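PDB 5Y02: hydroxynitrile lyase from Passiflora edulis, which probably cleaves cyanohydrins such as (R)-mandelonitrile, its bound ligand here, into an aldehyde and hydrogen cyanide, working as a homodimer. Local coordinates for residues Ile27-Ile37 and Pro83-Ala94. Sequence-based numbering, arbitrary orientation.
Sequences IIADYGNLQNI and PALEFAKEFFPA. With MXN ((2R)-hydroxy(phenyl)ethanenitrile), chain M.
The hydroxyl oxygen O10 of the bound (R)-mandelonitrile is hydrogen-bonded to Tyr31 OH, while the phenyl ring of the same ligand rests against Phe87 of the facing helix; His9 NE2 also hydrogen-bonds to the ligand. The Tyr31 OH to MXN O10 separation, 2.4 Å, is very short and its exact length is doubtful; either hydroxyl could be the donor. With CG anti to the backbone N (chi1 179°), the Phe87 ring reaches across from helix 83-91 and enters, knob-into-hole, a socket of Ile27, Asp30, Tyr31 and Leu34. Its CZ presses on Tyr31 CB at 3.3 Å, and its CE1 brings a ring edge to Ile27 O at 3.3 Å. Another edge carbon, CD2, meets MXN C4 at 3.7 Å. The Tyr31 and Phe87 rings are slid apart and barely overlap, their planes 29° apart, whereas Tyr31 turns its edge toward the face of Phe91. Replacing the ring of Phe87 with the methyl of an alanine is likely to open a gap in the Ile27–Leu34 socket and leave one face of Tyr31 and the ligand's C4 without their aromatic neighbour. Beside this cluster, Ile27 CG2 meets the Phe91 ring edge at CD1 (3.7 Å), and Leu34 sets CD1 beside Phe87 CD2 and CD2 against Pro83. Asp30 OD2 and Glu90 OE2 lie 2.5 Å apart, consistent with a proton held between the two acids; Asp30 OD1 is hydrogen-bonded to Gln26 NE2. The helices, antiparallel at 161°, belong to the helical layer over the sheet of this dimeric α+β barrel, and Phe92 meets Arg57 of the second subunit in a cation-pi contact. Chemically, the contact builds one wall of the ligand pocket: an aromatic cluster holds the phenyl group, and the Tyr31 hydroxyl reaches the cyanohydrin oxygen.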
loop_
_atom_site.group_PDB
_atom_site.type_symbol
_atom_site.label_atom_id
_atom_site.label_comp_id
_atom_site.label_asym_id
_atom_site.label_seq_id
_atom_site.Cartn_x
_atom_site.Cartn_y
_atom_site.Cartn_z
ATOM N N ILE A 27 -10.412 -16.282 -4.157
ATOM C CA ILE A 27 -9.251 -16.064 -3.315
ATOM C C ILE A 27 -9.419 -14.749 -2.542
ATOM O O ILE A 27 -9.149 -14.685 -1.337
ATOM C CB ILE A 27 -7.943 -16.080 -4.135
ATOM C CG1 ILE A 27 -7.618 -17.508 -4.586
ATOM C CG2 ILE A 27 -6.772 -15.550 -3.309
ATOM C CD1 ILE A 27 -6.574 -17.541 -5.691
ATOM N N ILE A 28 -9.891 -13.724 -3.238
ATOM C CA ILE A 28 -10.092 -12.413 -2.646
ATOM C C ILE A 28 -11.221 -12.464 -1.610
ATOM O O ILE A 28 -11.102 -11.843 -0.544
ATOM C CB ILE A 28 -10.333 -11.346 -3.730
ATOM C CG1 ILE A 28 -9.031 -11.157 -4.543
ATOM C CG2 ILE A 28 -10.742 -10.018 -3.102
ATOM C CD1 ILE A 28 -9.218 -10.429 -5.859
ATOM N N ALA A 29 -12.282 -13.202 -1.906
ATOM C CA ALA A 29 -13.366 -13.388 -0.927
ATOM C C ALA A 29 -12.879 -14.118 0.323
ATOM O O ALA A 29 -13.251 -13.740 1.434
ATOM C CB ALA A 29 -14.549 -14.113 -1.543
ATOM N N ASP A 30 -12.047 -15.145 0.139
ATOM C CA ASP A 30 -11.452 -15.899 1.247
ATOM C C ASP A 30 -10.581 -14.991 2.113
ATOM O O ASP A 30 -10.572 -15.104 3.328
ATOM C CB ASP A 30 -10.598 -17.083 0.726
ATOM C CG ASP A 30 -11.428 -18.198 0.075
ATOM O OD1 ASP A 30 -12.668 -18.175 0.141
ATOM O OD2 ASP A 30 -10.821 -19.126 -0.519
ATOM N N TYR A 31 -9.842 -14.093 1.467
ATOM C CA TYR A 31 -8.988 -13.148 2.170
ATOM C C TYR A 31 -9.834 -12.227 3.067
ATOM O O TYR A 31 -9.579 -12.133 4.257
ATOM C CB TYR A 31 -8.209 -12.315 1.157
ATOM C CG TYR A 31 -7.041 -11.501 1.653
ATOM C CD1 TYR A 31 -6.711 -11.380 3.007
ATOM C CD2 TYR A 31 -6.273 -10.800 0.733
ATOM C CE1 TYR A 31 -5.645 -10.593 3.410
ATOM C CE2 TYR A 31 -5.211 -10.021 1.134
ATOM C CZ TYR A 31 -4.904 -9.917 2.463
ATOM O OH TYR A 31 -3.825 -9.145 2.842
ATOM N N GLY A 32 -10.837 -11.594 2.489
ATOM C CA GLY A 32 -11.736 -10.690 3.232
ATOM C C GLY A 32 -12.429 -11.372 4.407
ATOM O O GLY A 32 -12.547 -10.792 5.485
ATOM N N ASN A 33 -12.832 -12.618 4.202
ATOM C CA ASN A 33 -13.498 -13.421 5.236
ATOM C C ASN A 33 -12.631 -13.734 6.478
ATOM O O ASN A 33 -13.167 -14.044 7.561
ATOM C CB ASN A 33 -14.022 -14.711 4.615
ATOM C CG ASN A 33 -14.943 -15.473 5.549
ATOM O OD1 ASN A 33 -15.880 -14.906 6.101
ATOM N ND2 ASN A 33 -14.653 -16.745 5.760
ATOM N N LEU A 34 -11.300 -13.631 6.354
ATOM C CA LEU A 34 -10.433 -13.760 7.521
ATOM C C LEU A 34 -10.767 -12.788 8.640
ATOM O O LEU A 34 -10.541 -13.127 9.791
ATOM C CB LEU A 34 -8.943 -13.625 7.171
ATOM C CG LEU A 34 -8.292 -14.792 6.438
ATOM C CD1 LEU A 34 -6.852 -14.434 6.049
ATOM C CD2 LEU A 34 -8.296 -16.057 7.265
ATOM N N GLN A 35 -11.303 -11.604 8.336
ATOM C CA GLN A 35 -11.673 -10.667 9.400
ATOM C C GLN A 35 -12.918 -11.087 10.233
ATOM O O GLN A 35 -13.101 -10.601 11.356
ATOM C CB GLN A 35 -11.773 -9.236 8.863
ATOM C CG GLN A 35 -13.034 -8.874 8.126
ATOM C CD GLN A 35 -12.842 -7.639 7.268
ATOM O OE1 GLN A 35 -12.293 -6.607 7.724
ATOM N NE2 GLN A 35 -13.283 -7.734 6.012
ATOM N N ASN A 36 -13.743 -11.989 9.709
ATOM C CA ASN A 36 -14.876 -12.529 10.470
ATOM C C ASN A 36 -14.461 -13.646 11.409
ATOM O O ASN A 36 -15.147 -13.907 12.395
ATOM C CB ASN A 36 -15.961 -13.016 9.523
ATOM C CG ASN A 36 -16.470 -11.908 8.646
ATOM O OD1 ASN A 36 -17.009 -10.921 9.137
ATOM N ND2 ASN A 36 -16.258 -12.031 7.352
ATOM N N ILE A 37 -13.358 -14.318 11.093
ATOM C CA ILE A 37 -12.747 -15.265 12.014
ATOM C C ILE A 37 -11.846 -14.478 12.963
ATOM O O ILE A 37 -12.014 -14.541 14.181
ATOM C CB ILE A 37 -11.883 -16.321 11.295
ATOM C CG1 ILE A 37 -12.668 -17.024 10.174
ATOM C CG2 ILE A 37 -11.345 -17.330 12.309
ATOM C CD1 ILE A 37 -11.778 -17.652 9.121
ATOM N N PRO A 83 -6.579 -20.347 10.562
ATOM C CA PRO A 83 -7.226 -19.824 9.350
ATOM C C PRO A 83 -6.269 -19.093 8.386
ATOM O O PRO A 83 -6.388 -19.247 7.165
ATOM C CB PRO A 83 -8.271 -18.849 9.896
ATOM C CG PRO A 83 -8.539 -19.311 11.289
ATOM C CD PRO A 83 -7.239 -19.853 11.788
ATOM N N ALA A 84 -5.339 -18.318 8.943
ATOM C CA ALA A 84 -4.342 -17.610 8.134
ATOM C C ALA A 84 -3.415 -18.586 7.446
ATOM O O ALA A 84 -3.094 -18.391 6.283
ATOM C CB ALA A 84 -3.550 -16.633 8.963
ATOM N N LEU A 85 -2.995 -19.641 8.138
ATOM C CA LEU A 85 -2.108 -20.616 7.507
ATOM C C LEU A 85 -2.815 -21.361 6.378
ATOM O O LEU A 85 -2.192 -21.669 5.360
ATOM C CB LEU A 85 -1.553 -21.615 8.518
ATOM C CG LEU A 85 -0.615 -21.074 9.593
ATOM C CD1 LEU A 85 -0.395 -22.165 10.632
ATOM C CD2 LEU A 85 0.713 -20.597 9.022
ATOM N N GLU A 86 -4.103 -21.648 6.554
ATOM C CA GLU A 86 -4.873 -22.288 5.492
ATOM C C GLU A 86 -5.034 -21.383 4.287
ATOM O O GLU A 86 -4.922 -21.845 3.160
ATOM C CB GLU A 86 -6.243 -22.768 5.988
ATOM C CG GLU A 86 -6.152 -23.951 6.948
ATOM C CD GLU A 86 -5.429 -25.152 6.349
ATOM O OE1 GLU A 86 -5.936 -25.704 5.359
ATOM O OE2 GLU A 86 -4.348 -25.538 6.851
ATOM N N PHE A 87 -5.307 -20.101 4.529
ATOM C CA PHE A 87 -5.394 -19.132 3.443
ATOM C C PHE A 87 -4.045 -18.980 2.709
ATOM O O PHE A 87 -4.026 -18.880 1.487
ATOM C CB PHE A 87 -5.899 -17.786 3.955
ATOM C CG PHE A 87 -5.982 -16.746 2.887
ATOM C CD1 PHE A 87 -6.897 -16.884 1.856
ATOM C CD2 PHE A 87 -5.105 -15.669 2.869
ATOM C CE1 PHE A 87 -6.944 -15.960 0.825
ATOM C CE2 PHE A 87 -5.160 -14.729 1.852
ATOM C CZ PHE A 87 -6.086 -14.874 0.831
ATOM N N ALA A 88 -2.932 -19.007 3.445
ATOM C CA ALA A 88 -1.588 -18.857 2.846
ATOM C C ALA A 88 -1.302 -19.924 1.793
ATOM O O ALA A 88 -0.607 -19.658 0.818
ATOM C CB ALA A 88 -0.504 -18.897 3.920
ATOM N N LYS A 89 -1.837 -21.123 2.015
ATOM C CA LYS A 89 -1.679 -22.244 1.073
ATOM C C LYS A 89 -2.319 -21.981 -0.287
ATOM O O LYS A 89 -1.848 -22.495 -1.299
ATOM C CB LYS A 89 -2.269 -23.529 1.663
ATOM C CG LYS A 89 -1.490 -24.065 2.841
ATOM C CD LYS A 89 -2.182 -25.280 3.438
ATOM C CE LYS A 89 -1.445 -25.717 4.685
ATOM N NZ LYS A 89 -1.904 -27.045 5.166
ATOM N N GLU A 90 -3.392 -21.194 -0.314
ATOM C CA GLU A 90 -3.962 -20.801 -1.587
ATOM C C GLU A 90 -3.451 -19.461 -2.080
ATOM O O GLU A 90 -3.276 -19.301 -3.267
ATOM C CB GLU A 90 -5.483 -20.900 -1.594
ATOM C CG GLU A 90 -6.261 -19.856 -0.847
ATOM C CD GLU A 90 -7.731 -19.788 -1.281
ATOM O OE1 GLU A 90 -8.249 -20.689 -1.985
ATOM O OE2 GLU A 90 -8.381 -18.809 -0.932
ATOM N N PHE A 91 -3.179 -18.512 -1.180
ATOM C CA PHE A 91 -2.830 -17.165 -1.613
ATOM C C PHE A 91 -1.431 -17.042 -2.228
ATOM O O PHE A 91 -1.305 -16.540 -3.332
ATOM C CB PHE A 91 -2.989 -16.180 -0.470
ATOM C CG PHE A 91 -2.775 -14.759 -0.884
ATOM C CD1 PHE A 91 -3.668 -14.142 -1.750
ATOM C CD2 PHE A 91 -1.674 -14.043 -0.419
ATOM C CE1 PHE A 91 -3.474 -12.824 -2.151
ATOM C CE2 PHE A 91 -1.473 -12.731 -0.808
ATOM C CZ PHE A 91 -2.371 -12.123 -1.668
ATOM N N PHE A 92 -0.394 -17.475 -1.514
ATOM C CA PHE A 92 0.980 -17.259 -1.986
ATOM C C PHE A 92 1.285 -17.989 -3.299
ATOM O O PHE A 92 1.881 -17.392 -4.194
ATOM C CB PHE A 92 2.017 -17.569 -0.886
ATOM C CG PHE A 92 1.940 -16.612 0.286
ATOM C CD1 PHE A 92 2.071 -15.244 0.087
ATOM C CD2 PHE A 92 1.747 -17.077 1.578
ATOM C CE1 PHE A 92 1.972 -14.353 1.141
ATOM C CE2 PHE A 92 1.673 -16.194 2.649
ATOM C CZ PHE A 92 1.782 -14.823 2.430
ATOM N N PRO A 93 0.829 -19.254 -3.445
ATOM C CA PRO A 93 1.041 -19.933 -4.742
ATOM C C PRO A 93 0.270 -19.321 -5.914
ATOM O O PRO A 93 0.681 -19.491 -7.081
ATOM C CB PRO A 93 0.609 -21.384 -4.458
ATOM C CG PRO A 93 0.791 -21.523 -2.971
ATOM C CD PRO A 93 0.303 -20.192 -2.439
ATOM N N ALA A 94 -0.809 -18.582 -5.620
ATOM C CA ALA A 94 -1.584 -17.879 -6.653
ATOM C C ALA A 94 -0.928 -16.575 -7.137
ATOM O O ALA A 94 -1.374 -16.008 -8.142
ATOM C CB ALA A 94 -2.988 -17.605 -6.169
HETATM C C1 MXN M . -1.942 -12.779 4.140
HETATM C C2 MXN M . -1.397 -13.917 3.553
HETATM C C3 MXN M . -1.570 -15.172 4.138
HETATM C C4 MXN M . -2.308 -15.282 5.311
HETATM C C5 MXN M . -2.844 -14.152 5.912
HETATM C C6 MXN M . -2.669 -12.899 5.333
HETATM C C7 MXN M . -1.688 -11.464 3.494
HETATM C C8 MXN M . -0.218 -11.284 3.518
HETATM N N9 MXN M . 0.942 -11.151 3.546
HETATM O O10 MXN M . -2.324 -10.400 4.227
#